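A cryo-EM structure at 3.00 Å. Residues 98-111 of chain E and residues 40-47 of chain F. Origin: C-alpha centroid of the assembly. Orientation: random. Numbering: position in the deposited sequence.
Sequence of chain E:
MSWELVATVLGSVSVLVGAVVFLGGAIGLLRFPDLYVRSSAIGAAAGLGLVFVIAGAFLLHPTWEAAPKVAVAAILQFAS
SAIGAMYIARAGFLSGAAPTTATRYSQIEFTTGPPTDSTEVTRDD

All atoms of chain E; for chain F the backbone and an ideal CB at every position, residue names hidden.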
# COMPACT_ATOMS: atom_id res chain seq x y z
N ALA E 98 28.72 -41.80 0.77
CA ALA E 98 29.69 -42.81 0.38
C ALA E 98 30.60 -43.16 1.55
O ALA E 98 31.23 -42.26 2.12
CB ALA E 98 30.53 -42.32 -0.80
N PRO E 99 30.69 -44.42 1.95
CA PRO E 99 31.63 -44.79 3.01
C PRO E 99 33.07 -44.66 2.52
O PRO E 99 33.35 -44.71 1.32
CB PRO E 99 31.28 -46.25 3.31
CG PRO E 99 30.69 -46.75 2.04
CD PRO E 99 29.95 -45.59 1.44
N THR E 100 33.97 -44.48 3.48
CA THR E 100 35.37 -44.27 3.15
C THR E 100 35.93 -45.47 2.38
O THR E 100 35.45 -46.59 2.49
CB THR E 100 36.20 -44.04 4.41
OG1 THR E 100 35.72 -42.87 5.08
CG2 THR E 100 37.66 -43.84 4.05
N THR E 101 36.97 -45.20 1.59
CA THR E 101 37.62 -46.26 0.83
C THR E 101 38.27 -47.30 1.72
O THR E 101 38.52 -48.42 1.27
CB THR E 101 38.66 -45.67 -0.12
OG1 THR E 101 38.02 -44.78 -1.04
CG2 THR E 101 39.35 -46.78 -0.89
N ALA E 102 38.54 -46.96 2.98
CA ALA E 102 39.14 -47.90 3.93
C ALA E 102 38.07 -48.56 4.79
O ALA E 102 38.01 -48.38 6.00
CB ALA E 102 40.18 -47.19 4.79
N THR E 103 37.20 -49.32 4.13
CA THR E 103 36.15 -50.09 4.80
C THR E 103 36.41 -51.56 4.51
O THR E 103 36.11 -52.04 3.41
CB THR E 103 34.76 -49.67 4.32
OG1 THR E 103 34.57 -48.27 4.57
CG2 THR E 103 33.70 -50.45 5.06
N ARG E 104 36.96 -52.27 5.49
CA ARG E 104 37.43 -53.63 5.26
C ARG E 104 36.27 -54.58 4.98
O ARG E 104 36.41 -55.51 4.18
CB ARG E 104 38.23 -54.11 6.47
CG ARG E 104 39.68 -53.64 6.47
CD ARG E 104 40.29 -53.77 7.85
NE ARG E 104 41.65 -54.30 7.81
CZ ARG E 104 42.72 -53.59 7.49
NH1 ARG E 104 42.60 -52.30 7.18
NH2 ARG E 104 43.92 -54.15 7.49
N TYR E 105 35.12 -54.35 5.61
CA TYR E 105 33.99 -55.26 5.47
C TYR E 105 32.71 -54.47 5.66
O TYR E 105 32.63 -53.62 6.55
CB TYR E 105 34.07 -56.40 6.49
CG TYR E 105 34.05 -55.92 7.92
CD1 TYR E 105 35.20 -55.44 8.52
CD2 TYR E 105 32.88 -55.94 8.67
CE1 TYR E 105 35.19 -55.00 9.83
CE2 TYR E 105 32.86 -55.50 9.97
CZ TYR E 105 34.02 -55.04 10.55
OH TYR E 105 34.01 -54.60 11.85
N SER E 106 31.71 -54.76 4.84
CA SER E 106 30.39 -54.14 4.97
C SER E 106 29.35 -55.18 4.59
O SER E 106 29.27 -55.59 3.43
CB SER E 106 30.27 -52.90 4.09
OG SER E 106 30.36 -53.23 2.72
N GLN E 107 28.56 -55.61 5.58
CA GLN E 107 27.47 -56.55 5.34
C GLN E 107 26.17 -55.84 4.99
O GLN E 107 25.09 -56.42 5.15
CB GLN E 107 27.27 -57.44 6.57
CG GLN E 107 28.52 -58.21 6.96
CD GLN E 107 28.37 -58.92 8.29
OE1 GLN E 107 27.43 -58.67 9.04
NE2 GLN E 107 29.29 -59.83 8.57
N ILE E 108 26.25 -54.61 4.50
CA ILE E 108 25.10 -53.82 4.09
C ILE E 108 25.42 -53.23 2.72
O ILE E 108 26.41 -52.51 2.57
CB ILE E 108 24.77 -52.71 5.09
CG1 ILE E 108 24.35 -53.31 6.43
CG2 ILE E 108 23.66 -51.83 4.56
CD1 ILE E 108 23.08 -54.11 6.34
N GLU E 109 24.58 -53.53 1.73
CA GLU E 109 24.84 -53.05 0.38
C GLU E 109 24.51 -51.57 0.27
O GLU E 109 23.63 -51.05 0.95
CB GLU E 109 24.02 -53.85 -0.63
CG GLU E 109 24.36 -55.33 -0.67
CD GLU E 109 25.76 -55.61 -1.18
OE1 GLU E 109 26.73 -55.44 -0.40
OE2 GLU E 109 25.90 -55.99 -2.36
N PHE E 110 25.23 -50.89 -0.62
CA PHE E 110 25.09 -49.45 -0.81
C PHE E 110 24.46 -49.07 -2.14
O PHE E 110 23.67 -48.14 -2.19
CB PHE E 110 26.45 -48.77 -0.68
CG PHE E 110 26.94 -48.66 0.73
CD1 PHE E 110 27.62 -49.71 1.33
CD2 PHE E 110 26.73 -47.51 1.47
CE1 PHE E 110 28.07 -49.61 2.63
CE2 PHE E 110 27.18 -47.40 2.77
CZ PHE E 110 27.85 -48.46 3.35
N THR E 111 24.82 -49.77 -3.21
CA THR E 111 24.27 -49.52 -4.55
C THR E 111 24.44 -48.06 -4.98
O THR E 111 25.38 -47.39 -4.56
CB THR E 111 22.78 -49.89 -4.63
OG1 THR E 111 22.63 -51.31 -4.52
CG2 THR E 111 22.17 -49.42 -5.94
N UNK F 40 42.02 -46.58 11.86
CA UNK F 40 40.57 -46.73 11.93
C UNK F 40 40.16 -47.65 10.78
O UNK F 40 40.55 -47.42 9.63
CB UNK F 40 39.86 -45.38 11.85
N UNK F 41 39.40 -48.69 11.10
CA UNK F 41 39.01 -49.71 10.13
C UNK F 41 37.50 -49.90 10.21
O UNK F 41 37.02 -50.92 10.72
CB UNK F 41 39.74 -51.03 10.38
N UNK F 42 36.73 -48.94 9.72
CA UNK F 42 35.27 -49.01 9.88
C UNK F 42 34.68 -50.21 9.15
O UNK F 42 35.18 -50.64 8.11
CB UNK F 42 34.62 -47.72 9.37
N UNK F 43 33.60 -50.74 9.72
CA UNK F 43 32.91 -51.87 9.14
C UNK F 43 31.48 -51.97 9.60
O UNK F 43 31.18 -51.71 10.77
CB UNK F 43 33.65 -53.17 9.47
N UNK F 44 30.58 -52.34 8.69
CA UNK F 44 29.17 -52.50 9.02
C UNK F 44 28.88 -53.96 9.33
O UNK F 44 29.51 -54.87 8.79
CB UNK F 44 28.28 -52.00 7.88
N UNK F 45 27.91 -54.18 10.22
CA UNK F 45 27.60 -55.52 10.69
C UNK F 45 26.11 -55.60 10.98
O UNK F 45 25.54 -54.73 11.64
CB UNK F 45 28.42 -55.88 11.93
N UNK F 46 25.47 -56.66 10.48
CA UNK F 46 24.11 -56.99 10.87
C UNK F 46 24.16 -57.84 12.12
O UNK F 46 24.82 -58.89 12.13
CB UNK F 46 23.37 -57.71 9.74
N UNK F 47 23.49 -57.40 13.18
CA UNK F 47 23.58 -58.03 14.48
C UNK F 47 22.20 -58.45 14.96
O UNK F 47 21.32 -57.59 15.11
CB UNK F 47 24.24 -57.09 15.49

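Position 40 of chain F has nothing of the chain E stretch within 5.5 Å of its ideal CB, so the visible atoms scarcely restrict it. Ile40(F) stands here, its side chain clear of the stretch.

At position 41 CA-to-CB points sideways, and the ideal CB lies 3.8 Å from CD of Arg104(E). A small or medium side chain could pack along that arginine. Thr41(F) does so, its CG2 3.3 Å from NH1 of Arg104(E).

Position 42 also points sideways, into a space bordered by the carbonyl of Ala102(E) and the side chain of Thr103(E). Its phi of -64° and psi of 148° permit proline among many others; the nearest chain E acceptor, O of Ala102(E), is 4.0 Å from the backbone N, too far for a hydrogen bond, so that N need carry no hydrogen. Pro42(F) is found, with CD 3.2 Å from O of Ala102(E).

At position 43 an ideal CB would lie 2.2 Å from CZ of Tyr105(E), a clash, so with the ring where it stands only glycine fits. Gly43(F) lets the ring cover the backbone: its CA sits over one ring face, 3.8 Å from the centroid of the Tyr105(E) ring.

At position 44 the backbone N donates to O of Tyr105(E) at 3.2 Å and the O accepts a weak hydrogen bond from N of Gln107(E) at 3.4 Å, both on the side facing chain E. CB leaves on the same side as that of Ser106(E), towards a hollow lined by Pro99(E), Thr103(E), Ile108(E) and Phe110(E). A large apolar side chain, aromatic or aliphatic, would suit. Phe44(F), chi1 m, fills it and has the largest contact area of the stretch. The edge of Phe110(E) meets its face, with CZ of Phe110(E) 3.6 Å from CE1 of Phe44(F).

Position 45 points away overall, yet its CB lies 4.1 Å from OE1 of Gln107(E) and 4.9 Å from CE2 of Tyr105(E). A modest aliphatic group could reach the tyrosine edge, and Val45(F) does, CG2 lying 3.4 Å from CE2 of Tyr105(E).

At position 46 the backbone N donates to OE1 of Gln107(E) at 3.2 Å. CB points sideways near Ile108(E), where an aliphatic chain, with or without a polar end, would serve. Arg46(F) lays CG 3.5 Å from CD1 of Ile108(E), its guanidinium hydrogen-bonded elsewhere in the structure.

At position 47 CA-to-CB points sideways with nothing of chain E in reach, so no preference is set; the end of the Phe47(F) side chain leads away.

Chain F 40-47: ITPGFVRF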
# COMPACT_ATOMS: atom_id res chain seq x y z
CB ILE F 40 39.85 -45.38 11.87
CG1 ILE F 40 40.15 -44.66 10.55
CG2 ILE F 40 40.25 -44.50 13.04
CD1 ILE F 40 39.31 -43.43 10.32
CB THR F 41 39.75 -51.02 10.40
OG1 THR F 41 39.86 -51.23 11.81
CG2 THR F 41 41.15 -50.95 9.81
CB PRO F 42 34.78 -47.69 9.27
CG PRO F 42 35.88 -47.25 8.38
CD PRO F 42 37.15 -47.72 9.02
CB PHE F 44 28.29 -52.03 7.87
CG PHE F 44 28.48 -50.58 7.51
CD1 PHE F 44 29.52 -50.19 6.69
CD2 PHE F 44 27.62 -49.62 8.00
CE1 PHE F 44 29.70 -48.87 6.36
CE2 PHE F 44 27.80 -48.29 7.68
CZ PHE F 44 28.84 -47.92 6.85
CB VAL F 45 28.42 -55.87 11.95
CG1 VAL F 45 28.00 -57.22 12.51
CG2 VAL F 45 29.90 -55.87 11.64
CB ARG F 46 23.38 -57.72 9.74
CG ARG F 46 23.36 -56.95 8.44
CD ARG F 46 22.63 -57.72 7.35
NE ARG F 46 21.20 -57.82 7.63
CZ ARG F 46 20.26 -57.88 6.69
NH1 ARG F 46 18.99 -57.97 7.03
NH2 ARG F 46 20.60 -57.83 5.41
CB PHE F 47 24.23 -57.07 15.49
CG PHE F 47 24.36 -57.63 16.87
CD1 PHE F 47 24.84 -58.92 17.06
CD2 PHE F 47 24.02 -56.88 17.97
CE1 PHE F 47 24.98 -59.43 18.33
CE2 PHE F 47 24.15 -57.39 19.24
CZ PHE F 47 24.63 -58.67 19.42
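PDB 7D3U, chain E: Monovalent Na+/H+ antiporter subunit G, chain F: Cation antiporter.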